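Long-range contacts in probable oxidoreductase protein (Rhizobium etli, PDB 4FB5), which probably acts as a nucleotide-dependent oxidoreductase of the GFO/IDH/MocA family: residues A[153-158]-A[215-220]; A[177-182]-A[283-288]; A[291-296]-A[303-308]. All coordinates share one frame; numbering follows the deposited sequence.

How the interactions relate
Interaction 1 lies deepest, its centre about 7 Å from that of the chain. It packs the loop after strand 148-150 on helix 206-221, with apolar contacts and no hydrogen bond between the segments. Interactions 2 and 3 belong to one large sheet. Strands 281-288 and 291-296 are neighbours in it, joined by probable bonds such as I286 N to I293 O. Both use regular antiparallel backbone bonding, and both touch the third subunit. Interaction 2 is wholly buried and rich in charge. Interaction 3 lies farther out and has partly exposed residues. L218 of helix 206-221 packs on V178 and V180, tying interaction 1 to interaction 2.

Interaction 1 (A[153-158]-A[215-220]); sequences NYIQNP and LSLLWY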
loop_
_atom_site.group_PDB
_atom_site.type_symbol
_atom_site.label_atom_id
_atom_site.label_comp_id
_atom_site.label_asym_id
_atom_site.label_seq_id
_atom_site.Cartn_x
_atom_site.Cartn_y
_atom_site.Cartn_z
ATOM N N ASN A 153 -24.228 -9.215 -3.807
ATOM C CA ASN A 153 -23.965 -8.504 -2.538
ATOM C C ASN A 153 -22.911 -7.401 -2.563
ATOM O O ASN A 153 -22.990 -6.469 -1.796
ATOM C CB ASN A 153 -23.624 -9.489 -1.447
ATOM C CG ASN A 153 -22.740 -10.571 -1.942
ATOM O OD1 ASN A 153 -23.193 -11.702 -2.114
ATOM N ND2 ASN A 153 -21.494 -10.233 -2.269
ATOM N N TYR A 154 -21.921 -7.505 -3.434
ATOM C CA TYR A 154 -20.899 -6.468 -3.519
ATOM C C TYR A 154 -21.498 -5.055 -3.553
ATOM O O TYR A 154 -21.012 -4.173 -2.832
ATOM C CB TYR A 154 -19.947 -6.761 -4.674
ATOM C CG TYR A 154 -19.231 -8.029 -4.368
ATOM C CD1 TYR A 154 -18.406 -8.124 -3.246
ATOM C CD2 TYR A 154 -19.388 -9.139 -5.139
ATOM C CE1 TYR A 154 -17.758 -9.268 -2.936
ATOM C CE2 TYR A 154 -18.744 -10.321 -4.820
ATOM C CZ TYR A 154 -17.928 -10.374 -3.722
ATOM O OH TYR A 154 -17.275 -11.544 -3.399
ATOM N N ILE A 155 -22.557 -4.894 -4.359
ATOM C CA ILE A 155 -23.465 -3.713 -4.416
ATOM C C ILE A 155 -23.816 -3.084 -3.082
ATOM O O ILE A 155 -24.007 -1.885 -3.016
ATOM C CB ILE A 155 -24.824 -4.091 -5.082
ATOM C CG1 ILE A 155 -24.642 -4.490 -6.528
ATOM C CG2 ILE A 155 -25.787 -2.992 -5.104
ATOM C CD1 ILE A 155 -23.440 -3.848 -7.209
ATOM N N GLN A 156 -23.902 -3.867 -2.014
ATOM C CA GLN A 156 -24.406 -3.341 -0.756
ATOM C C GLN A 156 -23.363 -2.772 0.176
ATOM O O GLN A 156 -23.715 -2.210 1.220
ATOM C CB GLN A 156 -25.167 -4.421 0.024
ATOM C CG GLN A 156 -26.268 -5.119 -0.677
ATOM C CD GLN A 156 -27.368 -4.214 -1.129
ATOM O OE1 GLN A 156 -28.056 -4.522 -2.109
ATOM N NE2 GLN A 156 -27.560 -3.089 -0.428
ATOM N N ASN A 157 -22.088 -2.936 -0.152
ATOM C CA ASN A 157 -21.001 -2.355 0.660
ATOM C C ASN A 157 -21.301 -0.895 0.852
ATOM O O ASN A 157 -21.641 -0.228 -0.104
ATOM C CB ASN A 157 -19.678 -2.509 -0.084
ATOM C CG ASN A 157 -18.444 -2.111 0.747
ATOM O OD1 ASN A 157 -18.516 -1.379 1.738
ATOM N ND2 ASN A 157 -17.286 -2.573 0.295
ATOM N N PRO A 158 -21.206 -0.402 2.086
ATOM C CA PRO A 158 -21.321 1.023 2.346
ATOM C C PRO A 158 -20.364 1.886 1.533
ATOM O O PRO A 158 -20.756 3.010 1.098
ATOM C CB PRO A 158 -20.955 1.143 3.825
ATOM C CG PRO A 158 -21.387 -0.142 4.420
ATOM C CD PRO A 158 -21.118 -1.176 3.348
ATOM N N LEU A 215 -20.445 -6.519 -13.440
ATOM C CA LEU A 215 -21.553 -5.880 -14.161
ATOM C C LEU A 215 -22.618 -5.423 -13.181
ATOM O O LEU A 215 -23.185 -4.332 -13.347
ATOM C CB LEU A 215 -22.217 -6.777 -15.187
ATOM C CG LEU A 215 -21.408 -7.499 -16.228
ATOM C CD1 LEU A 215 -22.423 -8.240 -17.040
ATOM C CD2 LEU A 215 -20.587 -6.548 -17.100
ATOM N N SER A 216 -22.897 -6.218 -12.155
ATOM C CA SER A 216 -23.839 -5.724 -11.189
ATOM C C SER A 216 -23.313 -4.412 -10.652
ATOM O O SER A 216 -24.098 -3.481 -10.433
ATOM C CB SER A 216 -24.144 -6.730 -10.085
ATOM O OG SER A 216 -23.140 -6.803 -9.095
ATOM N N LEU A 217 -21.984 -4.283 -10.498
ATOM C CA LEU A 217 -21.488 -2.995 -10.011
ATOM C C LEU A 217 -21.651 -1.858 -11.022
ATOM O O LEU A 217 -22.102 -0.768 -10.654
ATOM C CB LEU A 217 -20.057 -3.069 -9.477
ATOM C CG LEU A 217 -19.849 -3.894 -8.198
ATOM C CD1 LEU A 217 -18.348 -4.124 -8.021
ATOM C CD2 LEU A 217 -20.485 -3.255 -6.942
ATOM N N LEU A 218 -21.307 -2.111 -12.289
ATOM C CA LEU A 218 -21.485 -1.099 -13.301
ATOM C C LEU A 218 -22.973 -0.705 -13.390
ATOM O O LEU A 218 -23.304 0.446 -13.763
ATOM C CB LEU A 218 -20.923 -1.554 -14.642
ATOM C CG LEU A 218 -19.426 -1.907 -14.600
ATOM C CD1 LEU A 218 -18.867 -2.179 -15.932
ATOM C CD2 LEU A 218 -18.582 -0.841 -13.945
ATOM N N TRP A 219 -23.851 -1.638 -12.995
ATOM C CA TRP A 219 -25.256 -1.426 -13.146
ATOM C C TRP A 219 -25.647 -0.433 -12.103
ATOM O O TRP A 219 -26.194 0.623 -12.400
ATOM C CB TRP A 219 -26.056 -2.712 -12.952
ATOM C CG TRP A 219 -27.494 -2.397 -12.856
ATOM C CD1 TRP A 219 -28.317 -2.034 -13.892
ATOM C CD2 TRP A 219 -28.301 -2.301 -11.655
ATOM N NE1 TRP A 219 -29.590 -1.748 -13.421
ATOM C CE2 TRP A 219 -29.614 -1.923 -12.060
ATOM C CE3 TRP A 219 -28.065 -2.563 -10.295
ATOM C CZ2 TRP A 219 -30.678 -1.782 -11.147
ATOM C CZ3 TRP A 219 -29.131 -2.426 -9.386
ATOM C CH2 TRP A 219 -30.416 -2.022 -9.826
ATOM N N TYR A 220 -25.357 -0.791 -10.862
ATOM C CA TYR A 220 -25.612 0.048 -9.681
ATOM C C TYR A 220 -25.124 1.474 -9.835
ATOM O O TYR A 220 -25.823 2.419 -9.480
ATOM C CB TYR A 220 -24.891 -0.559 -8.517
ATOM C CG TYR A 220 -25.189 0.083 -7.219
ATOM C CD1 TYR A 220 -26.496 0.094 -6.705
ATOM C CD2 TYR A 220 -24.167 0.650 -6.466
ATOM C CE1 TYR A 220 -26.759 0.689 -5.481
ATOM C CE2 TYR A 220 -24.417 1.245 -5.271
ATOM C CZ TYR A 220 -25.705 1.260 -4.772
ATOM O OH TYR A 220 -25.939 1.861 -3.562
#
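The carbonyl O of S216 receives Y220 N at 3.0 Å and W219 N in a weak bond, and the side chain of I155 approaches it from the other segment. This belongs to the GFO/IDH/MocA architecture. A short 3-10 turn, 154-156, follows strand 148-150 of the Rossmann-type sheet and packs on helix 206-221, which lies over the large sheet of the C-terminal domain. No hydrogen bond links the two segments, so the contact rests on apolar packing, and I155 carries most of it. Its two branches part company. CG2 stands opposite the backbone N across the CA-CB bond, with CG1 next to that N (chi1 -64°). I155 CG2 comes over one face of the Y220 ring, 3.8 Å from the ring centroid and 20° off the normal, a CH-pi contact shifted toward the rim. The other branch points at the helix, with I155 CG1 3.8 Å from S216 OG. That hydroxyl is bonded to H213 O, within its own helix. An alanine in place of I155 is likely to leave one face of the Y220 ring without its methyl and a gap beside S216. Y220 also has a cation-pi partner in R164. The ring of Y154 stands edge-to-face with that of H213, and Y154 also packs on H338 of the second subunit. Y154 meets the 215-220 segment more lightly than I155 does, with Y154 CB 4.2 Å from L217 CD2.

Interaction 2 (A[177-182]-A[283-288]); sequences HVRVEM and ALQIYG
R179 sets NH2 in plane at the edge of the H177 ring, and Y287 comes over one face of its guanidinium. The R179 chain is extended from CG to NE. H177 has CG anti to the backbone N (chi1 -177°), and its ring turns an acceptor to that chain: R179 NE gives a hydrogen bond to H177 NE2 of 2.9 Å at 157°. The bond is tilted from both planes. H177 is fixed at its other nitrogen too, where ND1 bonds to S266 O. Y287 CE2 stands 4.1 Å above the guanidinium plane of R179, offset toward the rim, and ring and guanidinium planes are 64° apart. H177 and Y287 extend together from neighbouring strands, H177 CD2 to Y287 CD2 at 4.1 Å. The Q285 chain crosses that of R179, their CB atoms 4.1 Å apart. The side chains of E181 and A283 meet CB to CB.

The frame for this is an antiparallel pair at the centre of the large C-terminal-domain sheet. H177, R179 and E181 form hydrogen-bonded pairs with Y287, Q285 and A283. R179 N to Q285 O and Q285 N to R179 O are both 2.9 Å. The face bearing R179 packs against the third subunit, where R179 makes salt bridges to D183 and E181, and Y287 OH bonds to R278 NE. E181 is bridged to R281 of its own chain and to R179 of the third subunit, so the buried charges are paired.

The other face is apolar. V178 CG2 lies 4.1 Å from I286 CG2, and V180 runs alongside L284.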
loop_
_atom_site.group_PDB
_atom_site.type_symbol
_atom_site.label_atom_id
_atom_site.label_comp_id
_atom_site.label_asym_id
_atom_site.label_seq_id
_atom_site.Cartn_x
_atom_site.Cartn_y
_atom_site.Cartn_z
ATOM N N HIS A 177 -14.167 7.026 -18.541
ATOM C CA HIS A 177 -13.583 5.690 -18.626
ATOM C C HIS A 177 -13.736 4.864 -17.351
ATOM O O HIS A 177 -13.651 5.373 -16.234
ATOM C CB HIS A 177 -12.117 5.849 -18.909
ATOM C CG HIS A 177 -11.386 4.568 -19.106
ATOM N ND1 HIS A 177 -11.922 3.501 -19.784
ATOM C CD2 HIS A 177 -10.125 4.203 -18.771
ATOM C CE1 HIS A 177 -11.034 2.523 -19.838
ATOM N NE2 HIS A 177 -9.932 2.927 -19.238
ATOM N N VAL A 178 -13.952 3.577 -17.499
ATOM C CA VAL A 178 -14.081 2.738 -16.314
ATOM C C VAL A 178 -13.415 1.400 -16.509
ATOM O O VAL A 178 -13.649 0.777 -17.507
ATOM C CB VAL A 178 -15.539 2.489 -15.943
ATOM C CG1 VAL A 178 -15.622 1.478 -14.806
ATOM C CG2 VAL A 178 -16.213 3.789 -15.585
ATOM N N ARG A 179 -12.612 0.984 -15.527
ATOM C CA ARG A 179 -11.913 -0.312 -15.489
ATOM C C ARG A 179 -12.438 -1.170 -14.353
ATOM O O ARG A 179 -12.651 -0.651 -13.263
ATOM C CB ARG A 179 -10.437 -0.061 -15.258
ATOM C CG ARG A 179 -9.803 0.402 -16.504
ATOM C CD ARG A 179 -8.455 0.991 -16.249
ATOM N NE ARG A 179 -7.973 1.867 -17.322
ATOM C CZ ARG A 179 -6.786 2.477 -17.299
ATOM N NH1 ARG A 179 -5.986 2.303 -16.249
ATOM N NH2 ARG A 179 -6.384 3.287 -18.293
ATOM N N VAL A 180 -12.597 -2.480 -14.554
ATOM C CA VAL A 180 -13.145 -3.362 -13.479
ATOM C C VAL A 180 -12.580 -4.757 -13.502
ATOM O O VAL A 180 -12.691 -5.397 -14.509
ATOM C CB VAL A 180 -14.657 -3.496 -13.606
ATOM C CG1 VAL A 180 -15.175 -4.347 -12.525
ATOM C CG2 VAL A 180 -15.234 -2.190 -13.401
ATOM N N GLU A 181 -11.980 -5.256 -12.428
ATOM C CA GLU A 181 -11.258 -6.540 -12.530
ATOM C C GLU A 181 -11.855 -7.450 -11.535
ATOM O O GLU A 181 -11.966 -7.066 -10.388
ATOM C CB GLU A 181 -9.767 -6.409 -12.195
ATOM C CG GLU A 181 -8.886 -5.653 -13.246
ATOM C CD GLU A 181 -7.511 -5.126 -12.684
ATOM O OE1 GLU A 181 -6.809 -5.877 -11.953
ATOM O OE2 GLU A 181 -7.103 -3.964 -12.973
HETATM N N MSE A 182 -12.254 -8.650 -11.918
HETATM C CA MSE A 182 -12.566 -9.629 -10.871
HETATM C C MSE A 182 -11.723 -10.881 -10.948
HETATM O O MSE A 182 -11.882 -11.670 -11.890
HETATM C CB MSE A 182 -14.050 -9.994 -10.750
HETATM C CG MSE A 182 -14.270 -11.030 -9.645
HETATM SE SE MSE A 182 -16.119 -11.186 -9.099
HETATM C CE MSE A 182 -16.073 -12.363 -7.513
ATOM N N ALA A 283 -11.448 -5.043 -8.555
ATOM C CA ALA A 283 -10.755 -3.761 -8.573
ATOM C C ALA A 283 -11.462 -2.871 -9.535
ATOM O O ALA A 283 -11.670 -3.198 -10.711
ATOM C CB ALA A 283 -9.305 -3.908 -8.967
ATOM N N LEU A 284 -11.843 -1.726 -9.041
ATOM C CA LEU A 284 -12.629 -0.834 -9.841
ATOM C C LEU A 284 -11.947 0.510 -9.914
ATOM O O LEU A 284 -11.568 1.052 -8.886
ATOM C CB LEU A 284 -13.988 -0.757 -9.202
ATOM C CG LEU A 284 -14.956 0.307 -9.633
ATOM C CD1 LEU A 284 -15.331 0.024 -11.032
ATOM C CD2 LEU A 284 -16.162 0.177 -8.706
ATOM N N GLN A 285 -11.716 0.999 -11.126
ATOM C CA GLN A 285 -11.157 2.336 -11.316
ATOM C C GLN A 285 -12.108 3.158 -12.170
ATOM O O GLN A 285 -12.546 2.709 -13.227
ATOM C CB GLN A 285 -9.776 2.313 -11.973
ATOM C CG GLN A 285 -8.773 1.337 -11.357
ATOM C CD GLN A 285 -7.601 1.044 -12.323
ATOM O OE1 GLN A 285 -7.499 -0.064 -12.910
ATOM N NE2 GLN A 285 -6.725 2.055 -12.517
ATOM N N ILE A 286 -12.452 4.351 -11.700
ATOM C CA ILE A 286 -13.403 5.218 -12.401
ATOM C C ILE A 286 -12.789 6.558 -12.769
ATOM O O ILE A 286 -12.261 7.222 -11.928
ATOM C CB ILE A 286 -14.586 5.517 -11.541
ATOM C CG1 ILE A 286 -15.161 4.231 -10.956
ATOM C CG2 ILE A 286 -15.604 6.282 -12.351
ATOM C CD1 ILE A 286 -16.134 4.507 -9.798
ATOM N N TYR A 287 -12.867 6.983 -14.013
ATOM C CA TYR A 287 -12.174 8.221 -14.382
ATOM C C TYR A 287 -13.132 9.241 -14.991
ATOM O O TYR A 287 -13.822 8.937 -15.991
ATOM C CB TYR A 287 -10.997 7.964 -15.309
ATOM C CG TYR A 287 -9.890 7.131 -14.711
ATOM C CD1 TYR A 287 -8.946 7.682 -13.874
ATOM C CD2 TYR A 287 -9.763 5.799 -15.019
ATOM C CE1 TYR A 287 -7.917 6.892 -13.326
ATOM C CE2 TYR A 287 -8.758 5.012 -14.475
ATOM C CZ TYR A 287 -7.840 5.559 -13.635
ATOM O OH TYR A 287 -6.824 4.768 -13.104
ATOM N N GLY A 288 -13.172 10.430 -14.384
ATOM C CA GLY A 288 -13.999 11.522 -14.830
ATOM C C GLY A 288 -13.239 12.784 -15.189
ATOM O O GLY A 288 -12.043 12.868 -15.076
#

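Interaction 3 (A[291-296]-A[303-308]); sequences GSILYD and FELYQA
G291 opens the strand with its CA at the edge of the Y306 ring, near the ring plane. Its backbone angles call for glycine, since a CB would press on the preceding carbonyl. S292 forms a hydrogen-bonded pair with Y306. S292 N reaches Y306 O at 2.9 Å, on a lone pair, and Y306 N returns to S292 O at 2.8 Å and is nearly straight (176°). I293 turns to the other face, where its CG1 touches L305 CD1 at 3.6 Å. I293 CG2 lies 4.2 Å from F303 CD1. L294 pairs with E304, with L294 N to E304 O and E304 N to L294 O both 2.8 Å. The CB atoms of L294 and E304 are 3.9 Å apart. F303 CB lies 4.2 Å from Y295 CD1, near the plane of that ring. F303 has CG between its backbone N and carbonyl carbon (chi1 71°), which leads the ring to V159 and L166.

The two strands form a beta hairpin near one edge of the large sheet. Backbone bonds set its register. The I293, L305 and F303 face is apolar and packs largely on helix 158-168 and the neighbouring loop, with L305 reaching E314 of the fourth subunit. The S292, L294 and Y306 face is mixed: Y306 OH bonds to Q315 and to K279 of the third subunit, and S292 OG bonds to W276 O of that subunit, so its polar groups serve the subunit contact.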
loop_
_atom_site.group_PDB
_atom_site.type_symbol
_atom_site.label_atom_id
_atom_site.label_comp_id
_atom_site.label_asym_id
_atom_site.label_seq_id
_atom_site.Cartn_x
_atom_site.Cartn_y
_atom_site.Cartn_z
ATOM N N GLY A 291 -11.978 14.252 -11.674
ATOM C CA GLY A 291 -11.317 13.410 -10.734
ATOM C C GLY A 291 -11.494 11.933 -10.932
ATOM O O GLY A 291 -11.962 11.500 -11.972
ATOM N N SER A 292 -11.086 11.152 -9.928
ATOM C CA SER A 292 -11.034 9.686 -10.065
ATOM C C SER A 292 -11.370 8.939 -8.782
ATOM O O SER A 292 -11.213 9.459 -7.669
ATOM C CB SER A 292 -9.631 9.274 -10.516
ATOM O OG SER A 292 -9.158 10.116 -11.543
ATOM N N ILE A 293 -11.797 7.700 -8.945
ATOM C CA ILE A 293 -11.998 6.797 -7.804
ATOM C C ILE A 293 -11.364 5.411 -8.026
ATOM O O ILE A 293 -11.499 4.835 -9.115
ATOM C CB ILE A 293 -13.480 6.660 -7.532
ATOM C CG1 ILE A 293 -13.974 7.924 -6.854
ATOM C CG2 ILE A 293 -13.758 5.458 -6.681
ATOM C CD1 ILE A 293 -15.406 8.347 -7.213
ATOM N N LEU A 294 -10.696 4.905 -6.991
ATOM C CA LEU A 294 -10.150 3.558 -6.926
ATOM C C LEU A 294 -10.782 2.801 -5.773
ATOM O O LEU A 294 -10.990 3.379 -4.690
ATOM C CB LEU A 294 -8.647 3.603 -6.723
ATOM C CG LEU A 294 -7.889 4.553 -7.669
ATOM C CD1 LEU A 294 -6.401 4.530 -7.416
ATOM C CD2 LEU A 294 -8.192 4.372 -9.223
ATOM N N TYR A 295 -11.107 1.513 -6.008
ATOM C CA TYR A 295 -11.649 0.645 -4.990
ATOM C C TYR A 295 -11.147 -0.759 -5.221
ATOM O O TYR A 295 -10.945 -1.129 -6.334
ATOM C CB TYR A 295 -13.169 0.673 -5.032
ATOM C CG TYR A 295 -13.786 -0.404 -4.192
ATOM C CD1 TYR A 295 -13.884 -0.282 -2.812
ATOM C CD2 TYR A 295 -14.168 -1.589 -4.769
ATOM C CE1 TYR A 295 -14.412 -1.337 -2.023
ATOM C CE2 TYR A 295 -14.640 -2.634 -4.002
ATOM C CZ TYR A 295 -14.783 -2.486 -2.667
ATOM O OH TYR A 295 -15.361 -3.483 -2.039
ATOM N N ASP A 296 -10.956 -1.529 -4.161
ATOM C CA ASP A 296 -10.449 -2.882 -4.237
ATOM C C ASP A 296 -11.055 -3.724 -3.102
ATOM O O ASP A 296 -10.657 -3.532 -1.938
ATOM C CB ASP A 296 -8.942 -2.900 -4.066
ATOM C CG ASP A 296 -8.310 -4.254 -4.509
ATOM O OD1 ASP A 296 -7.292 -4.208 -5.256
ATOM O OD2 ASP A 296 -8.818 -5.357 -4.118
ATOM N N PHE A 303 -11.622 3.270 0.073
ATOM C CA PHE A 303 -11.482 3.609 -1.318
ATOM C C PHE A 303 -10.678 4.855 -1.413
ATOM O O PHE A 303 -10.428 5.496 -0.439
ATOM C CB PHE A 303 -12.803 3.750 -2.017
ATOM C CG PHE A 303 -13.554 4.944 -1.617
ATOM C CD1 PHE A 303 -13.648 6.046 -2.495
ATOM C CD2 PHE A 303 -14.199 4.980 -0.382
ATOM C CE1 PHE A 303 -14.344 7.185 -2.130
ATOM C CE2 PHE A 303 -14.905 6.100 -0.005
ATOM C CZ PHE A 303 -14.987 7.216 -0.886
ATOM N N GLU A 304 -10.235 5.146 -2.614
ATOM C CA GLU A 304 -9.324 6.226 -2.847
ATOM C C GLU A 304 -9.992 7.169 -3.821
ATOM O O GLU A 304 -10.495 6.713 -4.839
ATOM C CB GLU A 304 -8.022 5.708 -3.456
ATOM C CG GLU A 304 -7.220 4.803 -2.602
ATOM C CD GLU A 304 -5.841 4.544 -3.207
ATOM O OE1 GLU A 304 -5.024 5.487 -3.302
ATOM O OE2 GLU A 304 -5.553 3.383 -3.599
ATOM N N LEU A 305 -9.991 8.461 -3.502
ATOM C CA LEU A 305 -10.688 9.489 -4.277
ATOM C C LEU A 305 -9.774 10.642 -4.632
ATOM O O LEU A 305 -9.157 11.226 -3.753
ATOM C CB LEU A 305 -11.877 10.040 -3.465
ATOM C CG LEU A 305 -12.496 11.352 -3.975
ATOM C CD1 LEU A 305 -13.331 11.078 -5.151
ATOM C CD2 LEU A 305 -13.350 12.036 -2.938
ATOM N N TYR A 306 -9.686 10.964 -5.919
ATOM C CA TYR A 306 -8.824 12.069 -6.384
ATOM C C TYR A 306 -9.628 13.217 -6.934
ATOM O O TYR A 306 -10.424 13.012 -7.860
ATOM C CB TYR A 306 -7.904 11.632 -7.507
ATOM C CG TYR A 306 -6.982 12.731 -7.960
ATOM C CD1 TYR A 306 -5.650 12.736 -7.565
ATOM C CD2 TYR A 306 -7.452 13.808 -8.742
ATOM C CE1 TYR A 306 -4.777 13.724 -7.969
ATOM C CE2 TYR A 306 -6.609 14.807 -9.172
ATOM C CZ TYR A 306 -5.262 14.762 -8.785
ATOM O OH TYR A 306 -4.406 15.733 -9.191
ATOM N N GLN A 307 -9.377 14.421 -6.413
ATOM C CA GLN A 307 -10.099 15.589 -6.849
ATOM C C GLN A 307 -9.249 16.649 -7.448
ATOM O O GLN A 307 -8.465 17.222 -6.770
ATOM C CB GLN A 307 -10.796 16.180 -5.695
ATOM C CG GLN A 307 -12.078 15.505 -5.461
ATOM C CD GLN A 307 -12.765 16.072 -4.250
ATOM O OE1 GLN A 307 -12.472 15.681 -3.130
ATOM N NE2 GLN A 307 -13.677 17.008 -4.467
ATOM N N ALA A 308 -9.446 16.944 -8.725
ATOM C CA ALA A 308 -8.744 18.007 -9.400
ATOM C C ALA A 308 -9.280 19.326 -8.855
ATOM O O ALA A 308 -10.075 19.998 -9.504
ATOM C CB ALA A 308 -9.001 17.900 -10.897
#